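Proline dehydrogenase (Bradyrhizobium japonicum USDA 110, PDB 3HAZ) probably oxidises L-proline to L-glutamate in two steps, pairing an FAD-dependent proline dehydrogenase with an NAD-dependent aldehyde dehydrogenase in one chain. Local coordinates at residues 847-852 with 889-894; 856-861 with 871-876; 269-274 with 301-306. All blocks are in the same frame, centred on the assembly; numbering follows the deposited sequence.

In the fold
Past a run of N-terminal helices, the chain enters the proline dehydrogenase barrel, where interaction 3 closes a loop between the end of helix 252-272 and the turn ahead of strand 309-314. It closes before interactions 1 and 2 open, and its centre lies about 50 Å from that of interaction 1 and 44 Å from that of interaction 2. Interaction 1 then opens on helix 839-855 and closes on strand 891-897. Nested inside this loop, interaction 2 pairs strands 857-861 and 873-876 as a hairpin. Strand 873-876 lies beside 891-897 in the same sheet, so interactions 1 and 2 touch, their centres about 7 Å apart.

Interaction 1 of 3, residues 847-852 with 889-894; sequences AHIARM and GPILHV
The NE2 atom of His893 is gripped by one bond across this contact, a hydrogen bond of 2.8 Å to NE2 of His848, nearly straight at 167°. Either ring could be the donor. The second ring nitrogen of His893, ND1, is hydrogen-bonded to Arg798 O on the adjoining strand 797-803, so both ring nitrogens have partners and the rotation of the imidazole is fixed. The two histidines reach toward each other tip to tip: His848 CG lies anti to the backbone N, whereas His893 CG stands beside its own N and anti to the carbonyl carbon. Their rings meet rim to rim, with planes turned 74° apart, and neither covers the face of the other. Helix 839-855 here packs over the side of the strand 891-897 that carries Ile891 and His893, within the mixed sheet of the aldehyde dehydrogenase part. The helix segment and the strand run at 30° to one another, their axes 10.9 Å apart. Met852 crosses His893 at about a right angle; its chain, bent at chi2 and chi3, sets SD at the ring edge, 4.1 Å from His893 CD2. The CG atom of the same methionine lies above one face of the His848 ring, toward its rim. Toward the start of the strand, at Ile891, the contact is apolar. Ile849 and Ile891 cross obliquely, Ile849 CG1 touching Ile891 CD1 at 3.7 Å, and Ile891 CG2 approaches the edge of the His848 ring at CD2, 4.1 Å away. Neighbouring strand 873-876 adds His873 against Ile849 and Phe875 against both Met852 and Ile891.

Interaction 2 of 3, residues 856-861 with 871-876; sequences ARLHFA and APHIFE
The His873 ring carries the CA of Ala861 over one face, a CH-pi contact 4.0 Å from the centroid, and has Ala871 O at its edge, bonded by ND1 from above the carbonyl plane. His859 meets Glu876 at its ring edge. There His859 NE2 donates to Glu876 OE1 over 2.7 Å, in the ring plane and onto the anti lone pair, with ring and carboxylate nearly coplanar. The same Glu876 OE1 lies over a face of the Arg857 guanidinium, 3.8 Å from NH1; this long salt bridge is one of charges alone. The carboxylate would tend to stabilise a protonated His859, though Arg857 and Arg896 probably offset part of its charge.

The two strands form an antiparallel beta hairpin with a classic bulge: His859 and Phe860 both face Ile874. His859 N bonds to Ile874 O at 2.8 Å, Phe860 N reaches that oxygen only weakly, and Ile874 N returns a bond of 2.9 Å to Phe860 O. Leu858 and Phe875 form a non-hydrogen-bonded pair, crossing obliquely with CD1 of Leu858 3.6 Å from CE2 of Phe875.

Strand 857-861 is the outermost strand of its sheet within this chain, while 873-876 is bonded on its other side to 891-897, whose Arg896 forms a salt bridge with Glu876 OE2. Helix 804-819 packs against His859, Phe860, Ile874 and Glu876; helix 839-855 covers His873 and Phe875 on the other face.

Interaction 3 of 3, residues 269-274 with 301-306; sequences RAKAHD and PSLKGW
Helix 252-272 ends in a Schellman motif, Asp274 N bonding back to Lys271 O and Leu275 N to Ala270 O, with Asp274 at positive phi, while the facing chain makes a short 3-10 turn at 301-303 and passes through Gly305, also at positive phi, to Trp306. The indole of Trp306 rests on Lys271. Its five-membered ring receives the CA of Lys271 as a CH-pi contact, 3.7 Å from the centroid and only 9° off the normal, and Lys271 CB lies over the same ring system, 3.6 Å from CD2. Trp306 CG is anti to its backbone N, and its CB points toward the helix.

From CB the lysine chain runs extended, with CG anti to the backbone N, past Trp306 CB and along the turn, bending only at its last torsion (chi4 -80°). The methylenes therefore touch backbone carbonyls: Lys271 CD is 3.4 Å from Ser302 O, and Lys271 CE is 3.0 Å from Lys304 O. The terminal Lys271 NZ stays 3.6 Å from Ser302 O.

Away from the FAD site, in the TIM-barrel proline dehydrogenase part, the end of helix 252-272 and the loop after helix 287-298 come together, just ahead of the parallel strands 276-279 and 309-314. At the indole edge, near its plane, Asp274 OD1 approaches CD1 of Trp306 to 3.4 Å, the carboxylate turned 64° from the ring. NE1 of the indole is hydrogen-bonded to Leu275 O, of the residue that follows the C-prime Asp274. Further along the six-membered ring, Ala270 CB touches CZ2 of Trp306 at 4.2 Å, and Phe277 of strand 276-279 packs against both residues.

Interaction 1 of 3, residues 847-852 with 889-894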
loop_
_atom_site.group_PDB
_atom_site.type_symbol
_atom_site.label_atom_id
_atom_site.label_comp_id
_atom_site.label_asym_id
_atom_site.label_seq_id
_atom_site.Cartn_x
_atom_site.Cartn_y
_atom_site.Cartn_z
ATOM N N ALA A 847 24.707 58.563 -21.662
ATOM C CA ALA A 847 25.721 59.160 -20.800
ATOM C C ALA A 847 26.740 58.116 -20.348
ATOM O O ALA A 847 27.943 58.372 -20.362
ATOM C CB ALA A 847 25.072 59.837 -19.594
ATOM N N HIS A 848 26.256 56.942 -19.944
ATOM C CA HIS A 848 27.140 55.843 -19.553
ATOM C C HIS A 848 28.005 55.368 -20.720
ATOM O O HIS A 848 29.190 55.060 -20.553
ATOM C CB HIS A 848 26.329 54.661 -19.007
ATOM C CG HIS A 848 27.170 53.489 -18.607
ATOM N ND1 HIS A 848 27.861 53.441 -17.416
ATOM C CD2 HIS A 848 27.429 52.319 -19.240
ATOM C CE1 HIS A 848 28.516 52.296 -17.334
ATOM N NE2 HIS A 848 28.266 51.594 -18.425
ATOM N N ILE A 849 27.400 55.296 -21.900
ATOM C CA ILE A 849 28.126 54.906 -23.101
ATOM C C ILE A 849 29.247 55.903 -23.410
ATOM O O ILE A 849 30.382 55.508 -23.684
ATOM C CB ILE A 849 27.175 54.758 -24.304
ATOM C CG1 ILE A 849 26.432 53.420 -24.207
ATOM C CG2 ILE A 849 27.949 54.858 -25.622
ATOM C CD1 ILE A 849 25.172 53.334 -25.043
ATOM N N ALA A 850 28.931 57.194 -23.345
ATOM C CA ALA A 850 29.934 58.231 -23.578
ATOM C C ALA A 850 31.099 58.088 -22.599
ATOM O O ALA A 850 32.264 58.147 -22.990
ATOM C CB ALA A 850 29.310 59.616 -23.464
ATOM N N ARG A 851 30.773 57.889 -21.326
ATOM C CA ARG A 851 31.782 57.724 -20.288
ATOM C C ARG A 851 32.646 56.483 -20.518
ATOM O O ARG A 851 33.867 56.526 -20.369
ATOM C CB ARG A 851 31.110 57.651 -18.916
ATOM C CG ARG A 851 32.071 57.475 -17.752
ATOM N N MET A 852 32.005 55.375 -20.877
ATOM C CA MET A 852 32.712 54.120 -21.092
ATOM C C MET A 852 33.652 54.207 -22.287
ATOM O O MET A 852 34.735 53.629 -22.271
ATOM C CB MET A 852 31.727 52.956 -21.272
ATOM C CG MET A 852 31.130 52.415 -19.982
ATOM S SD MET A 852 32.326 51.724 -18.811
ATOM C CE MET A 852 32.592 53.149 -17.754
ATOM N N GLY A 889 20.143 48.860 -19.730
ATOM C CA GLY A 889 20.053 48.863 -21.178
ATOM C C GLY A 889 20.918 47.801 -21.824
ATOM O O GLY A 889 21.508 46.967 -21.131
ATOM N N PRO A 890 21.006 47.831 -23.162
ATOM C CA PRO A 890 21.723 46.821 -23.959
ATOM C C PRO A 890 23.230 47.032 -23.901
ATOM O O PRO A 890 23.849 47.198 -24.944
ATOM C CB PRO A 890 21.258 47.098 -25.396
ATOM C CG PRO A 890 20.378 48.338 -25.347
ATOM C CD PRO A 890 20.516 48.951 -23.983
ATOM N N ILE A 891 23.815 47.019 -22.710
ATOM C CA ILE A 891 25.217 47.378 -22.571
ATOM C C ILE A 891 26.010 46.328 -21.808
ATOM O O ILE A 891 25.909 46.218 -20.583
ATOM C CB ILE A 891 25.375 48.762 -21.906
ATOM C CG1 ILE A 891 24.577 49.809 -22.692
ATOM C CG2 ILE A 891 26.855 49.147 -21.819
ATOM C CD1 ILE A 891 24.447 51.143 -21.991
ATOM N N LEU A 892 26.804 45.556 -22.546
ATOM C CA LEU A 892 27.609 44.497 -21.951
ATOM C C LEU A 892 28.996 45.003 -21.564
ATOM O O LEU A 892 29.651 45.700 -22.338
ATOM C CB LEU A 892 27.741 43.322 -22.925
ATOM C CG LEU A 892 28.606 42.158 -22.458
ATOM C CD1 LEU A 892 27.907 41.425 -21.315
ATOM C CD2 LEU A 892 28.883 41.214 -23.617
ATOM N N HIS A 893 29.436 44.649 -20.361
ATOM C CA HIS A 893 30.799 44.925 -19.935
ATOM C C HIS A 893 31.530 43.594 -19.804
ATOM O O HIS A 893 30.954 42.616 -19.324
ATOM C CB HIS A 893 30.813 45.682 -18.605
ATOM C CG HIS A 893 29.942 46.897 -18.596
ATOM N ND1 HIS A 893 28.581 46.835 -18.387
ATOM C CD2 HIS A 893 30.234 48.207 -18.784
ATOM C CE1 HIS A 893 28.073 48.054 -18.437
ATOM N NE2 HIS A 893 29.054 48.904 -18.678
ATOM N N VAL A 894 32.788 43.554 -20.247
ATOM C CA VAL A 894 33.572 42.322 -20.223
ATOM C C VAL A 894 34.916 42.486 -19.518
ATOM O O VAL A 894 35.625 43.469 -19.720
ATOM C CB VAL A 894 33.836 41.790 -21.648
ATOM C CG1 VAL A 894 34.612 40.476 -21.589
ATOM C CG2 VAL A 894 32.526 41.616 -22.406
#

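Interaction 2 of 3, residues 856-861 with 871-876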
loop_
_atom_site.group_PDB
_atom_site.type_symbol
_atom_site.label_atom_id
_atom_site.label_comp_id
_atom_site.label_asym_id
_atom_site.label_seq_id
_atom_site.Cartn_x
_atom_site.Cartn_y
_atom_site.Cartn_z
ATOM N N ALA A 856 37.150 52.724 -21.254
ATOM C CA ALA A 856 37.321 51.301 -21.521
ATOM C C ALA A 856 37.316 50.988 -23.018
ATOM O O ALA A 856 36.845 51.795 -23.823
ATOM C CB ALA A 856 36.235 50.516 -20.806
ATOM N N ARG A 857 37.829 49.816 -23.388
ATOM C CA ARG A 857 37.898 49.435 -24.796
ATOM C C ARG A 857 36.507 49.233 -25.371
ATOM O O ARG A 857 35.680 48.555 -24.775
ATOM C CB ARG A 857 38.727 48.160 -25.010
ATOM C CG ARG A 857 39.122 47.958 -26.482
ATOM C CD ARG A 857 39.672 46.561 -26.821
ATOM N NE ARG A 857 40.521 45.990 -25.777
ATOM C CZ ARG A 857 41.345 44.963 -25.963
ATOM N NH1 ARG A 857 42.070 44.502 -24.952
ATOM N NH2 ARG A 857 41.452 44.400 -27.160
ATOM N N LEU A 858 36.249 49.832 -26.527
ATOM C CA LEU A 858 34.997 49.594 -27.227
ATOM C C LEU A 858 35.148 48.413 -28.179
ATOM O O LEU A 858 35.924 48.476 -29.132
ATOM C CB LEU A 858 34.580 50.833 -28.013
ATOM C CG LEU A 858 33.335 50.663 -28.886
ATOM C CD1 LEU A 858 32.085 50.465 -28.032
ATOM C CD2 LEU A 858 33.178 51.861 -29.810
ATOM N N HIS A 859 34.420 47.330 -27.922
ATOM C CA HIS A 859 34.443 46.202 -28.843
ATOM C C HIS A 859 33.332 46.322 -29.878
ATOM O O HIS A 859 33.473 45.850 -30.999
ATOM C CB HIS A 859 34.356 44.861 -28.101
ATOM C CG HIS A 859 35.644 44.435 -27.467
ATOM N ND1 HIS A 859 36.706 43.949 -28.196
ATOM C CD2 HIS A 859 36.041 44.427 -26.173
ATOM C CE1 HIS A 859 37.703 43.657 -27.380
ATOM N NE2 HIS A 859 37.326 43.940 -26.146
ATOM N N PHE A 860 32.227 46.961 -29.509
ATOM C CA PHE A 860 31.107 47.093 -30.432
ATOM C C PHE A 860 30.156 48.205 -30.028
ATOM O O PHE A 860 29.763 48.310 -28.864
ATOM C CB PHE A 860 30.327 45.773 -30.545
ATOM C CG PHE A 860 29.170 45.834 -31.509
ATOM C CD1 PHE A 860 27.866 45.874 -31.046
ATOM C CD2 PHE A 860 29.392 45.866 -32.878
ATOM C CE1 PHE A 860 26.802 45.934 -31.930
ATOM C CE2 PHE A 860 28.335 45.929 -33.767
ATOM C CZ PHE A 860 27.037 45.964 -33.292
ATOM N N ALA A 861 29.792 49.028 -31.003
ATOM C CA ALA A 861 28.771 50.046 -30.822
ATOM C C ALA A 861 27.830 49.960 -32.013
ATOM O O ALA A 861 28.136 50.462 -33.090
ATOM C CB ALA A 861 29.406 51.429 -30.742
ATOM N N ALA A 871 21.402 50.911 -29.194
ATOM C CA ALA A 871 21.903 49.656 -29.744
ATOM C C ALA A 871 22.787 48.910 -28.745
ATOM O O ALA A 871 23.296 49.501 -27.796
ATOM C CB ALA A 871 22.669 49.915 -31.053
ATOM N N PRO A 872 22.971 47.601 -28.960
ATOM C CA PRO A 872 23.910 46.837 -28.134
ATOM C C PRO A 872 25.307 47.459 -28.142
ATOM O O PRO A 872 25.809 47.910 -29.174
ATOM C CB PRO A 872 23.926 45.459 -28.810
ATOM C CG PRO A 872 22.571 45.352 -29.441
ATOM C CD PRO A 872 22.267 46.743 -29.932
ATOM N N HIS A 873 25.919 47.509 -26.969
ATOM C CA HIS A 873 27.275 48.000 -26.837
ATOM C C HIS A 873 28.068 46.986 -26.036
ATOM O O HIS A 873 27.544 46.373 -25.108
ATOM C CB HIS A 873 27.296 49.357 -26.124
ATOM C CG HIS A 873 26.981 50.521 -27.013
ATOM N ND1 HIS A 873 25.707 50.798 -27.458
ATOM C CD2 HIS A 873 27.775 51.493 -27.523
ATOM C CE1 HIS A 873 25.729 51.882 -28.212
ATOM N NE2 HIS A 873 26.972 52.322 -28.269
ATOM N N ILE A 874 29.332 46.805 -26.395
ATOM C CA ILE A 874 30.206 45.949 -25.622
ATOM C C ILE A 874 31.468 46.710 -25.266
ATOM O O ILE A 874 32.196 47.174 -26.148
ATOM C CB ILE A 874 30.592 44.675 -26.395
ATOM C CG1 ILE A 874 29.334 43.914 -26.825
ATOM C CG2 ILE A 874 31.496 43.804 -25.535
ATOM C CD1 ILE A 874 29.582 42.879 -27.911
ATOM N N PHE A 875 31.716 46.847 -23.969
ATOM C CA PHE A 875 32.949 47.448 -23.488
ATOM C C PHE A 875 33.729 46.403 -22.718
ATOM O O PHE A 875 33.146 45.542 -22.051
ATOM C CB PHE A 875 32.666 48.641 -22.568
ATOM C CG PHE A 875 32.010 49.793 -23.258
ATOM C CD1 PHE A 875 30.642 49.990 -23.152
ATOM C CD2 PHE A 875 32.757 50.682 -24.013
ATOM C CE1 PHE A 875 30.036 51.051 -23.794
ATOM C CE2 PHE A 875 32.156 51.743 -24.652
ATOM C CZ PHE A 875 30.795 51.930 -24.540
ATOM N N GLU A 876 35.049 46.478 -22.812
ATOM C CA GLU A 876 35.905 45.649 -21.977
ATOM C C GLU A 876 36.564 46.525 -20.923
ATOM O O GLU A 876 37.162 47.556 -21.235
ATOM C CB GLU A 876 36.963 44.907 -22.808
ATOM C CG GLU A 876 38.008 44.190 -21.955
ATOM C CD GLU A 876 38.894 43.247 -22.756
ATOM O OE1 GLU A 876 38.686 43.111 -23.980
ATOM O OE2 GLU A 876 39.795 42.630 -22.154
#

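Interaction 3 of 3, residues 269-274 with 301-306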
loop_
_atom_site.group_PDB
_atom_site.type_symbol
_atom_site.label_atom_id
_atom_site.label_comp_id
_atom_site.label_asym_id
_atom_site.label_seq_id
_atom_site.Cartn_x
_atom_site.Cartn_y
_atom_site.Cartn_z
ATOM N N ARG A 269 28.965 25.038 -57.905
ATOM C CA ARG A 269 30.327 24.539 -57.805
ATOM C C ARG A 269 30.333 23.020 -57.721
ATOM O O ARG A 269 31.221 22.367 -58.269
ATOM C CB ARG A 269 31.023 25.139 -56.588
ATOM C CG ARG A 269 31.446 26.592 -56.780
ATOM C CD ARG A 269 31.634 27.274 -55.435
ATOM N NE ARG A 269 32.085 28.650 -55.577
ATOM C CZ ARG A 269 33.359 29.008 -55.672
ATOM N NH1 ARG A 269 34.315 28.086 -55.650
ATOM N NH2 ARG A 269 33.678 30.287 -55.795
ATOM N N ALA A 270 29.345 22.467 -57.018
ATOM C CA ALA A 270 29.189 21.024 -56.901
ATOM C C ALA A 270 28.760 20.435 -58.246
ATOM O O ALA A 270 29.261 19.397 -58.672
ATOM C CB ALA A 270 28.161 20.693 -55.820
ATOM N N LYS A 271 27.825 21.108 -58.906
ATOM C CA LYS A 271 27.355 20.682 -60.215
ATOM C C LYS A 271 28.515 20.568 -61.204
ATOM O O LYS A 271 28.598 19.605 -61.964
ATOM C CB LYS A 271 26.297 21.653 -60.752
ATOM C CG LYS A 271 25.975 21.451 -62.232
ATOM C CD LYS A 271 24.760 22.271 -62.646
ATOM C CE LYS A 271 24.424 22.083 -64.116
ATOM N NZ LYS A 271 25.294 22.899 -65.004
ATOM N N ALA A 272 29.412 21.551 -61.182
ATOM C CA ALA A 272 30.549 21.567 -62.097
ATOM C C ALA A 272 31.451 20.336 -61.939
ATOM O O ALA A 272 32.153 19.967 -62.869
ATOM C CB ALA A 272 31.353 22.852 -61.936
ATOM N N HIS A 273 31.433 19.706 -60.766
ATOM C CA HIS A 273 32.158 18.449 -60.584
ATOM C C HIS A 273 31.201 17.270 -60.591
ATOM O O HIS A 273 31.598 16.137 -60.299
ATOM C CB HIS A 273 32.970 18.449 -59.285
ATOM C CG HIS A 273 34.162 19.351 -59.320
ATOM N ND1 HIS A 273 35.133 19.262 -60.292
ATOM C CD2 HIS A 273 34.537 20.361 -58.499
ATOM C CE1 HIS A 273 36.058 20.181 -60.071
ATOM N NE2 HIS A 273 35.719 20.863 -58.992
ATOM N N ASP A 274 29.942 17.547 -60.917
ATOM C CA ASP A 274 28.892 16.532 -60.958
ATOM C C ASP A 274 28.829 15.741 -59.657
ATOM O O ASP A 274 28.824 14.512 -59.674
ATOM C CB ASP A 274 29.111 15.580 -62.136
ATOM C CG ASP A 274 27.872 14.766 -62.464
ATOM O OD1 ASP A 274 26.755 15.259 -62.206
ATOM O OD2 ASP A 274 28.014 13.636 -62.977
ATOM N N PRO A 301 17.701 28.184 -63.021
ATOM C CA PRO A 301 17.966 27.485 -64.285
ATOM C C PRO A 301 19.384 26.928 -64.369
ATOM O O PRO A 301 19.616 25.979 -65.114
ATOM C CB PRO A 301 17.774 28.581 -65.339
ATOM C CG PRO A 301 16.846 29.564 -64.692
ATOM C CD PRO A 301 17.195 29.551 -63.232
ATOM N N SER A 302 20.310 27.515 -63.618
ATOM C CA SER A 302 21.708 27.086 -63.642
ATOM C C SER A 302 21.897 25.665 -63.102
ATOM O O SER A 302 22.955 25.064 -63.290
ATOM C CB SER A 302 22.591 28.062 -62.856
ATOM O OG SER A 302 22.383 27.928 -61.456
ATOM N N LEU A 303 20.879 25.128 -62.435
ATOM C CA LEU A 303 20.988 23.786 -61.856
ATOM C C LEU A 303 20.380 22.697 -62.749
ATOM O O LEU A 303 20.369 21.519 -62.396
ATOM C CB LEU A 303 20.410 23.749 -60.437
ATOM C CG LEU A 303 21.131 24.679 -59.453
ATOM C CD1 LEU A 303 20.606 24.521 -58.025
ATOM C CD2 LEU A 303 22.637 24.444 -59.506
ATOM N N LYS A 304 19.900 23.094 -63.924
ATOM C CA LYS A 304 19.412 22.131 -64.907
ATOM C C LYS A 304 20.532 21.192 -65.353
ATOM O O LYS A 304 21.711 21.563 -65.350
ATOM C CB LYS A 304 18.856 22.857 -66.135
ATOM C CG LYS A 304 17.549 23.598 -65.905
ATOM C CD LYS A 304 17.208 24.466 -67.123
ATOM C CE LYS A 304 15.808 25.055 -67.022
ATOM N NZ LYS A 304 14.759 23.993 -66.975
ATOM N N GLY A 305 20.157 19.979 -65.746
ATOM C CA GLY A 305 21.102 19.031 -66.312
ATOM C C GLY A 305 22.076 18.462 -65.298
ATOM O O GLY A 305 23.204 18.118 -65.641
ATOM N N TRP A 306 21.640 18.365 -64.045
ATOM C CA TRP A 306 22.479 17.831 -62.976
ATOM C C TRP A 306 21.602 17.098 -61.975
ATOM O O TRP A 306 20.583 17.631 -61.527
ATOM C CB TRP A 306 23.263 18.961 -62.307
ATOM C CG TRP A 306 23.914 18.609 -60.993
ATOM C CD1 TRP A 306 24.802 17.598 -60.756
ATOM C CD2 TRP A 306 23.749 19.297 -59.744
ATOM N NE1 TRP A 306 25.191 17.609 -59.436
ATOM C CE2 TRP A 306 24.561 18.642 -58.796
ATOM C CE3 TRP A 306 22.990 20.397 -59.338
ATOM C CZ2 TRP A 306 24.631 19.052 -57.463
ATOM C CZ3 TRP A 306 23.066 20.807 -58.015
ATOM C CH2 TRP A 306 23.880 20.135 -57.095
#